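Local coordinates for CRISPR-associated endoribonuclease Cse3 (Thermus thermophilus, PDB 1WJ9), which belongs to the Cas6/Cse3/CasE family of CRISPR endoribonucleases, binds RNA and retains the crRNA after it is processed, at residues Arg43-Leu48 and Leu60-Thr65. Sequence-based numbering, arbitrary orientation.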
loop_
_atom_site.group_PDB
_atom_site.type_symbol
_atom_site.label_atom_id
_atom_site.label_comp_id
_atom_site.label_asym_id
_atom_site.label_seq_id
_atom_site.Cartn_x
_atom_site.Cartn_y
_atom_site.Cartn_z
ATOM N N ARG A 43 -10.411 6.869 1.576
ATOM C CA ARG A 43 -9.221 6.758 0.752
ATOM C C ARG A 43 -8.768 5.308 0.909
ATOM O O ARG A 43 -8.029 4.969 1.829
ATOM C CB ARG A 43 -8.139 7.740 1.232
ATOM C CG ARG A 43 -6.781 7.606 0.533
ATOM C CD ARG A 43 -6.897 7.478 -0.988
ATOM N NE ARG A 43 -7.545 8.620 -1.632
ATOM C CZ ARG A 43 -6.932 9.750 -1.977
ATOM N NH1 ARG A 43 -5.636 9.923 -1.734
ATOM N NH2 ARG A 43 -7.609 10.692 -2.625
ATOM N N LEU A 44 -9.295 4.454 0.037
ATOM C CA LEU A 44 -9.001 3.028 0.046
ATOM C C LEU A 44 -7.662 2.746 -0.621
ATOM O O LEU A 44 -7.469 3.032 -1.806
ATOM C CB LEU A 44 -10.123 2.265 -0.681
ATOM C CG LEU A 44 -9.862 0.801 -1.036
ATOM C CD1 LEU A 44 -9.738 -0.018 0.238
ATOM C CD2 LEU A 44 -10.992 0.270 -1.913
ATOM N N LEU A 45 -6.734 2.205 0.159
ATOM C CA LEU A 45 -5.407 1.857 -0.335
ATOM C C LEU A 45 -5.165 0.393 0.025
ATOM O O LEU A 45 -5.612 -0.075 1.068
ATOM C CB LEU A 45 -4.341 2.718 0.347
ATOM C CG LEU A 45 -4.440 4.244 0.238
ATOM C CD1 LEU A 45 -3.385 4.879 1.143
ATOM C CD2 LEU A 45 -4.251 4.686 -1.207
ATOM N N TRP A 46 -4.460 -0.330 -0.836
ATOM C CA TRP A 46 -4.165 -1.731 -0.561
ATOM C C TRP A 46 -2.918 -2.199 -1.285
ATOM O O TRP A 46 -2.395 -1.511 -2.160
ATOM C CB TRP A 46 -5.349 -2.634 -0.944
ATOM C CG TRP A 46 -5.830 -2.458 -2.361
ATOM C CD1 TRP A 46 -6.721 -1.529 -2.808
ATOM C CD2 TRP A 46 -5.481 -3.260 -3.497
ATOM N NE1 TRP A 46 -6.957 -1.703 -4.154
ATOM C CE2 TRP A 46 -6.209 -2.760 -4.601
ATOM C CE3 TRP A 46 -4.622 -4.353 -3.692
ATOM C CZ2 TRP A 46 -6.108 -3.316 -5.883
ATOM C CZ3 TRP A 46 -4.518 -4.906 -4.971
ATOM C CH2 TRP A 46 -5.260 -4.385 -6.049
ATOM N N ARG A 47 -2.427 -3.365 -0.883
ATOM C CA ARG A 47 -1.259 -3.953 -1.518
ATOM C C ARG A 47 -1.332 -5.466 -1.473
ATOM O O ARG A 47 -1.604 -6.053 -0.424
ATOM C CB ARG A 47 0.052 -3.496 -0.858
ATOM C CG ARG A 47 1.299 -4.151 -1.481
ATOM C CD ARG A 47 2.622 -3.728 -0.827
ATOM N NE ARG A 47 2.665 -4.090 0.588
ATOM C CZ ARG A 47 2.529 -3.221 1.581
ATOM N NH1 ARG A 47 2.358 -1.933 1.314
ATOM N NH2 ARG A 47 2.505 -3.648 2.838
ATOM N N LEU A 48 -1.154 -6.079 -2.637
ATOM C CA LEU A 48 -1.118 -7.531 -2.748
ATOM C C LEU A 48 0.331 -7.827 -2.377
ATOM O O LEU A 48 1.253 -7.465 -3.109
ATOM C CB LEU A 48 -1.409 -7.961 -4.188
ATOM C CG LEU A 48 -1.210 -9.439 -4.546
ATOM C CD1 LEU A 48 -1.956 -10.341 -3.566
ATOM C CD2 LEU A 48 -1.697 -9.671 -5.973
ATOM N N LEU A 60 -3.131 -6.566 2.118
ATOM C CA LEU A 60 -3.234 -5.652 3.248
ATOM C C LEU A 60 -4.084 -4.474 2.784
ATOM O O LEU A 60 -3.785 -3.847 1.768
ATOM C CB LEU A 60 -1.849 -5.165 3.683
ATOM C CG LEU A 60 -1.832 -4.204 4.874
ATOM C CD1 LEU A 60 -2.424 -4.883 6.105
ATOM C CD2 LEU A 60 -0.407 -3.767 5.155
ATOM N N VAL A 61 -5.130 -4.167 3.539
ATOM C CA VAL A 61 -6.030 -3.089 3.168
ATOM C C VAL A 61 -6.085 -1.996 4.219
ATOM O O VAL A 61 -6.269 -2.270 5.405
ATOM C CB VAL A 61 -7.465 -3.620 2.958
ATOM C CG1 VAL A 61 -8.378 -2.500 2.464
ATOM C CG2 VAL A 61 -7.465 -4.776 1.969
ATOM N N GLN A 62 -5.935 -0.755 3.770
ATOM C CA GLN A 62 -6.000 0.388 4.664
ATOM C C GLN A 62 -7.168 1.280 4.268
ATOM O O GLN A 62 -7.336 1.610 3.094
ATOM C CB GLN A 62 -4.706 1.199 4.604
ATOM C CG GLN A 62 -4.685 2.378 5.586
ATOM C CD GLN A 62 -3.436 3.229 5.444
ATOM O OE1 GLN A 62 -2.372 2.865 5.930
ATOM N NE2 GLN A 62 -3.566 4.372 4.779
ATOM N N THR A 63 -7.975 1.660 5.252
ATOM C CA THR A 63 -9.112 2.539 5.024
ATOM C C THR A 63 -9.146 3.595 6.130
ATOM O O THR A 63 -8.508 3.437 7.170
ATOM C CB THR A 63 -10.452 1.761 5.028
ATOM O OG1 THR A 63 -10.577 1.026 6.250
ATOM C CG2 THR A 63 -10.527 0.797 3.845
ATOM N N LEU A 64 -9.843 4.695 5.875
ATOM C CA LEU A 64 -9.974 5.757 6.868
ATOM C C LEU A 64 -11.135 5.440 7.814
ATOM O O LEU A 64 -11.088 5.765 9.006
ATOM C CB LEU A 64 -10.203 7.105 6.183
ATOM C CG LEU A 64 -9.103 7.585 5.227
ATOM C CD1 LEU A 64 -9.418 9.000 4.754
ATOM C CD2 LEU A 64 -7.749 7.551 5.928
ATOM N N THR A 65 -12.170 4.789 7.285
ATOM C CA THR A 65 -13.344 4.427 8.084
ATOM C C THR A 65 -13.392 2.922 8.327
ATOM O O THR A 65 -12.693 2.158 7.655
ATOM C CB THR A 65 -14.654 4.876 7.399
ATOM O OG1 THR A 65 -14.876 4.096 6.219
ATOM C CG2 THR A 65 -14.574 6.346 7.011
HETATM O O HOH W 1 -5.985 5.442 3.809
#
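Leu45 and Gln62 pair through two backbone hydrogen bonds, and Arg47 and Leu60 through two more, making strands 45-48 and 58-63 neighbours in an antiparallel beta hairpin. The axes of 45-48 and 60-63 approach to 4.7 Å. The Gln62 N to Leu45 O bond is short, 2.8 Å, and nearly straight. Trp46 and Val61 form the non-hydrogen-bonded pair between them, where Trp46 CA also makes a CA-H...O contact of 3.2 Å with Leu60 O.

Leu45, Arg47, Leu60 and Gln62 share one face. Gln62 runs alongside Leu45, with its NE2 3.7 Å from Leu45 CD1. Its CG is anti to the backbone N (chi1 -177°) and the chain stays extended, which carries the amide to a water. Gln62 NE2 donates to this water at 2.8 Å, and the water donates to Arg43 O, so it bridges the two segments just beyond the last hydrogen-bonded pair. NE2 also bonds Leu192 O. Arg47 lies beside Leu60, with its NH2 3.7 Å from Leu60 CD2; its NE forms a salt bridge with Glu49, and its NH2 is hydrogen-bonded to Ser208 OG.

On the face of Trp46 and Val61, the end of the Leu44 side chain comes in, its CD1 3.6 Å from Val61 CG1 and also touching Thr63 CG2. The Trp46 ring leads away from Val61, and its NE1 bonds His26 ND1.

Strand 45-48 is an outermost strand of the four-stranded antiparallel sheet, and 58-63 lies between it and strand 2-8. Helix 22-30 covers the Leu44 and Trp46 side. Its Tyr23, inferred to stabilise the transition state, has its side chain about 8 Å from that of Trp46. Arg47 touches strand 94-101 of the second sheet.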